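Local coordinates for protein TRAP-T family transporter, DctP (Periplasmic binding) subunit (Sulfitobacter sp. NAS-14.1, PDB 4PF8) that binds beta-D-galacturonate as the periplasmic solute-binding subunit of a TRAP transporter and probably delivers it to the membrane components for uptake, at residues 37-42 with 61-66; 71-76 with 85-90. All coordinates share one frame; numbering follows the deposited sequence.

Two helix-to-sheet interfaces of one alpha/beta domain are described here. Contact 1 (37-42 with 61-66) closes in the chain before contact 2 (71-76 with 85-90) begins, strand 59-62 leading on to helix 70-79, and their centres are about 13 Å apart. Both reach the same mixed sheet: helix 37-52 packs over one face, while helix 70-79 receives Phe87 on the other. Strand 84-88 joins the two, because Val86 turns to the first helix, with Met42 CG 3.4 Å from Val86 CG2. The result is a three-layer alpha/beta/alpha sandwich whose strand end carries Ser88 into the galacturonate pocket, so the strand that packs on both helices also contributes a residue to the pocket.

Contact 1 of 2, residues 37-42 with 61-66; sequences PVSHGM and VFHAGV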
# COMPACT_ATOMS: atom_id res chain seq x y z
N PRO A 37 -11.27 -5.23 2.61
CA PRO A 37 -11.16 -4.73 4.00
C PRO A 37 -10.99 -3.22 4.15
O PRO A 37 -11.58 -2.59 5.05
CB PRO A 37 -9.91 -5.46 4.53
CG PRO A 37 -9.91 -6.74 3.77
CD PRO A 37 -10.40 -6.40 2.37
N VAL A 38 -10.21 -2.64 3.26
CA VAL A 38 -10.03 -1.20 3.23
C VAL A 38 -11.38 -0.52 3.04
O VAL A 38 -11.71 0.43 3.75
CB VAL A 38 -9.11 -0.79 2.06
CG1 VAL A 38 -9.08 0.73 1.91
CG2 VAL A 38 -7.71 -1.37 2.26
N SER A 39 -12.16 -1.00 2.08
CA SER A 39 -13.47 -0.45 1.78
C SER A 39 -14.39 -0.45 2.99
O SER A 39 -15.07 0.55 3.27
CB SER A 39 -14.10 -1.23 0.64
OG SER A 39 -13.12 -1.49 -0.37
N HIS A 40 -14.43 -1.58 3.69
CA HIS A 40 -15.29 -1.71 4.86
C HIS A 40 -14.79 -0.82 5.97
O HIS A 40 -15.60 -0.21 6.70
CB HIS A 40 -15.37 -3.17 5.32
CG HIS A 40 -15.93 -4.08 4.28
ND1 HIS A 40 -17.15 -3.87 3.69
CD2 HIS A 40 -15.41 -5.19 3.69
CE1 HIS A 40 -17.38 -4.81 2.79
NE2 HIS A 40 -16.34 -5.63 2.78
N GLY A 41 -13.47 -0.70 6.10
CA GLY A 41 -12.91 0.21 7.08
C GLY A 41 -13.33 1.66 6.83
O GLY A 41 -13.71 2.38 7.76
N MSE A 42 -13.23 2.08 5.58
CA MSE A 42 -13.57 3.45 5.22
C MSE A 42 -15.05 3.74 5.39
O MSE A 42 -15.43 4.82 5.85
CB MSE A 42 -13.17 3.73 3.78
CG MSE A 42 -11.65 3.77 3.59
SE MSE A 42 -11.17 4.29 1.80
CE MSE A 42 -11.77 6.10 1.87
N VAL A 61 -17.82 7.18 0.29
CA VAL A 61 -16.61 6.55 -0.21
C VAL A 61 -16.83 6.10 -1.66
O VAL A 61 -17.83 5.46 -1.98
CB VAL A 61 -16.24 5.32 0.64
CG1 VAL A 61 -14.93 4.70 0.15
CG2 VAL A 61 -16.14 5.72 2.11
N PHE A 62 -15.91 6.49 -2.52
CA PHE A 62 -15.97 6.16 -3.93
C PHE A 62 -14.94 5.10 -4.21
O PHE A 62 -13.73 5.34 -4.13
CB PHE A 62 -15.71 7.41 -4.78
CG PHE A 62 -16.82 8.42 -4.70
CD1 PHE A 62 -16.88 9.33 -3.65
CD2 PHE A 62 -17.83 8.42 -5.62
CE1 PHE A 62 -17.89 10.23 -3.55
CE2 PHE A 62 -18.86 9.32 -5.54
CZ PHE A 62 -18.90 10.24 -4.50
N HIS A 63 -15.44 3.90 -4.50
CA HIS A 63 -14.59 2.72 -4.64
C HIS A 63 -14.02 2.57 -6.04
O HIS A 63 -14.37 3.31 -6.97
CB HIS A 63 -15.42 1.47 -4.28
CG HIS A 63 -16.01 1.53 -2.92
ND1 HIS A 63 -15.23 1.59 -1.78
CD2 HIS A 63 -17.29 1.56 -2.48
CE1 HIS A 63 -16.00 1.66 -0.71
NE2 HIS A 63 -17.26 1.65 -1.11
N ALA A 64 -13.10 1.62 -6.18
CA ALA A 64 -12.60 1.17 -7.47
C ALA A 64 -11.84 2.25 -8.23
O ALA A 64 -11.73 2.20 -9.46
CB ALA A 64 -13.75 0.62 -8.33
N GLY A 65 -11.29 3.22 -7.50
CA GLY A 65 -10.43 4.23 -8.09
C GLY A 65 -11.15 5.15 -9.06
O GLY A 65 -10.51 5.78 -9.92
N VAL A 66 -12.47 5.25 -8.95
CA VAL A 66 -13.26 6.00 -9.93
C VAL A 66 -12.92 7.50 -9.90
O VAL A 66 -13.14 8.21 -10.91
CB VAL A 66 -14.78 5.74 -9.73
CG1 VAL A 66 -15.29 6.37 -8.44
CG2 VAL A 66 -15.58 6.22 -10.95
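Val61, next to last in strand 59-62, meets Met42 (present as selenomethionine) with both of its methyl groups. CG1 stands anti to the backbone N (chi1 -177°) and takes the tip of the selenomethionine, Met42 CE lying 3.9 Å from Val61 CG1. The other branch reaches closer to the helix backbone, with Val61 CG2 3.9 Å from Met42 CB. A bend at the last torsion of Met42 (chi3 68°) brings its methyl round to the valine, and Phe84 of strand 84-88, two places across the sheet, touches both residues. With alanine in place of Val61, both methyl contacts would go, which is likely to open a gap beside the selenomethionine and let its end turn more freely. Backbone bonds of Phe62 to Gly28 and Asn30 tie this strand to its neighbour. His63 then returns to the helix: Ser39 CB comes within 3.7 Å of His63 CE1, approaching the imidazole obliquely, while Val61 O lies above one face of the ring, displaced toward its rim. The ring is held at both nitrogens, ND1 by Asn30 ND2 and NE2 by Glu43 OE2, which fixes its rotation. Asn30 ND2 also bonds to Ser39 OG, a hydroxyl that has Val33 O as a further partner, so one amide bridges serine and histidine. From His63 to Val66 the chain makes a type I' turn, with positive phi at Ala64 and Gly65 and only a weak Val66 N to His63 O bond of 3.4 Å. This is helix-on-strand packing within a beta-alpha-beta unit, in which helix 37-52 links the parallel neighbours 26-29 and 59-62.

Contact 2 of 2, residues 71-76 with 85-90; sequences PDAIEQ and GVFSLG. With GTR (beta-D-galactopyranuronic acid), chain D.
A beta-alpha-beta crossover carries the chain from strand 59-62 through helix 70-79 to strand 84-88, and its helix and last strand meet where Ala73 and Ile74 pack on Phe87. Ile74 CG1 sits over the centre of the phenyl face, 3.8 Å from the centroid of the Phe87 ring and 9° off its normal, a nearly vertical CH-pi contact. With CG1 anti to the carbonyl carbon (chi1 -71°), this branch rather than CG2 lies over the ring, and the two side chains run past each other in opposite directions. The far end of the ring meets the preceding residue: Ala73 CB is 3.8 Å from Phe87 CE1, and Ala73 O approaches Phe87 CZ obliquely at 3.7 Å. Trp29 and Leu77 add to the surroundings of the ring. Gly85 suits this placement, since a beta carbon there would be crowded by Phe87 CZ.

One residue on, the packing gives way to the pocket. Ser88 CB lies 3.4 Å from O4 of galacturonate, while Ser88 OG accepts the N-H of Gly90 at 3.1 Å (159°), a capping bond with Ser88 at the N-cap position of the short, weakly bonded helical turn that follows. Ser88 N binds Gln70 OE1, a bond that probably helps to orient the side-chain amide whose NE2 bonds to the sugar. In periplasmic binding proteins the ligand lies in a cleft between two alpha/beta domains, lined by strand ends and the loops after them; Ser88, ending strand 84-88, is one such residue.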
# COMPACT_ATOMS: atom_id res chain seq x y z
N PRO A 71 -1.58 8.31 -7.49
CA PRO A 71 -0.78 9.54 -7.39
C PRO A 71 -1.66 10.79 -7.54
O PRO A 71 -1.45 11.78 -6.83
CB PRO A 71 0.23 9.41 -8.53
CG PRO A 71 0.32 7.91 -8.79
CD PRO A 71 -1.07 7.38 -8.52
N ASP A 72 -2.63 10.73 -8.44
CA ASP A 72 -3.50 11.89 -8.69
C ASP A 72 -4.45 12.09 -7.52
O ASP A 72 -4.74 13.22 -7.17
CB ASP A 72 -4.30 11.71 -9.97
CG ASP A 72 -3.44 11.77 -11.22
OD1 ASP A 72 -2.35 12.39 -11.20
OD2 ASP A 72 -3.88 11.18 -12.23
N ALA A 73 -4.89 11.01 -6.88
CA ALA A 73 -5.77 11.14 -5.71
C ALA A 73 -5.05 11.78 -4.54
O ALA A 73 -5.61 12.58 -3.80
CB ALA A 73 -6.36 9.79 -5.34
N ILE A 74 -3.78 11.43 -4.36
CA ILE A 74 -2.99 12.02 -3.30
C ILE A 74 -2.89 13.52 -3.54
O ILE A 74 -3.02 14.32 -2.61
CB ILE A 74 -1.58 11.39 -3.24
CG1 ILE A 74 -1.68 9.96 -2.70
CG2 ILE A 74 -0.66 12.25 -2.36
CD1 ILE A 74 -0.46 9.09 -3.00
N GLU A 75 -2.65 13.91 -4.79
CA GLU A 75 -2.57 15.33 -5.12
C GLU A 75 -3.91 16.03 -4.83
O GLU A 75 -3.95 17.14 -4.27
CB GLU A 75 -2.19 15.50 -6.59
CG GLU A 75 -2.14 16.95 -7.05
CD GLU A 75 -0.87 17.67 -6.60
OE1 GLU A 75 -0.05 17.06 -5.86
OE2 GLU A 75 -0.70 18.85 -7.00
N GLN A 76 -5.02 15.39 -5.20
CA GLN A 76 -6.33 15.97 -4.91
C GLN A 76 -6.51 16.19 -3.41
O GLN A 76 -7.07 17.20 -2.98
CB GLN A 76 -7.46 15.07 -5.39
CG GLN A 76 -7.58 14.94 -6.89
CD GLN A 76 -8.69 13.99 -7.26
OE1 GLN A 76 -9.80 14.09 -6.72
NE2 GLN A 76 -8.41 13.06 -8.16
N GLY A 85 -9.19 9.60 2.34
CA GLY A 85 -8.83 8.46 1.52
C GLY A 85 -8.03 7.46 2.29
O GLY A 85 -7.57 7.76 3.38
N VAL A 86 -7.89 6.27 1.76
CA VAL A 86 -6.85 5.36 2.22
C VAL A 86 -5.87 5.20 1.07
O VAL A 86 -6.26 4.79 -0.03
CB VAL A 86 -7.39 4.00 2.64
CG1 VAL A 86 -6.25 3.03 2.90
CG2 VAL A 86 -8.26 4.14 3.89
N PHE A 87 -4.64 5.56 1.35
CA PHE A 87 -3.57 5.54 0.37
C PHE A 87 -2.44 4.61 0.81
O PHE A 87 -1.99 4.67 1.96
CB PHE A 87 -2.94 6.92 0.19
CG PHE A 87 -3.88 8.00 -0.24
CD1 PHE A 87 -4.62 7.90 -1.39
CD2 PHE A 87 -3.93 9.19 0.47
CE1 PHE A 87 -5.47 8.90 -1.78
CE2 PHE A 87 -4.77 10.23 0.05
CZ PHE A 87 -5.56 10.06 -1.06
N SER A 88 -1.95 3.82 -0.12
CA SER A 88 -0.70 3.12 0.12
C SER A 88 0.38 4.17 0.27
O SER A 88 0.42 5.15 -0.49
CB SER A 88 -0.39 2.24 -1.07
OG SER A 88 0.89 1.61 -0.98
N LEU A 89 1.30 3.95 1.20
CA LEU A 89 2.45 4.83 1.29
C LEU A 89 3.42 4.65 0.10
O LEU A 89 4.32 5.47 -0.10
CB LEU A 89 3.14 4.64 2.62
CG LEU A 89 2.56 5.49 3.74
CD1 LEU A 89 1.12 5.20 4.00
CD2 LEU A 89 3.38 5.30 5.03
N GLY A 90 3.23 3.61 -0.71
CA GLY A 90 4.11 3.37 -1.83
C GLY A 90 4.18 4.56 -2.78
O GLY A 90 5.24 5.13 -3.02
C1 GTR D . -2.34 -2.55 -3.18
C2 GTR D . -2.61 -1.29 -2.41
C3 GTR D . -3.21 -0.29 -3.38
C4 GTR D . -2.25 0.01 -4.52
C5 GTR D . -1.96 -1.33 -5.18
C6 GTR D . -0.93 -1.17 -6.30
O1 GTR D . -1.71 -3.54 -2.32
O2 GTR D . -3.58 -1.61 -1.38
O3 GTR D . -3.37 0.94 -2.64
O4 GTR D . -1.04 0.56 -3.96
O5 GTR D . -1.46 -2.30 -4.23
O6A GTR D . -0.16 -2.15 -6.47
O6B GTR D . -1.00 -0.16 -7.04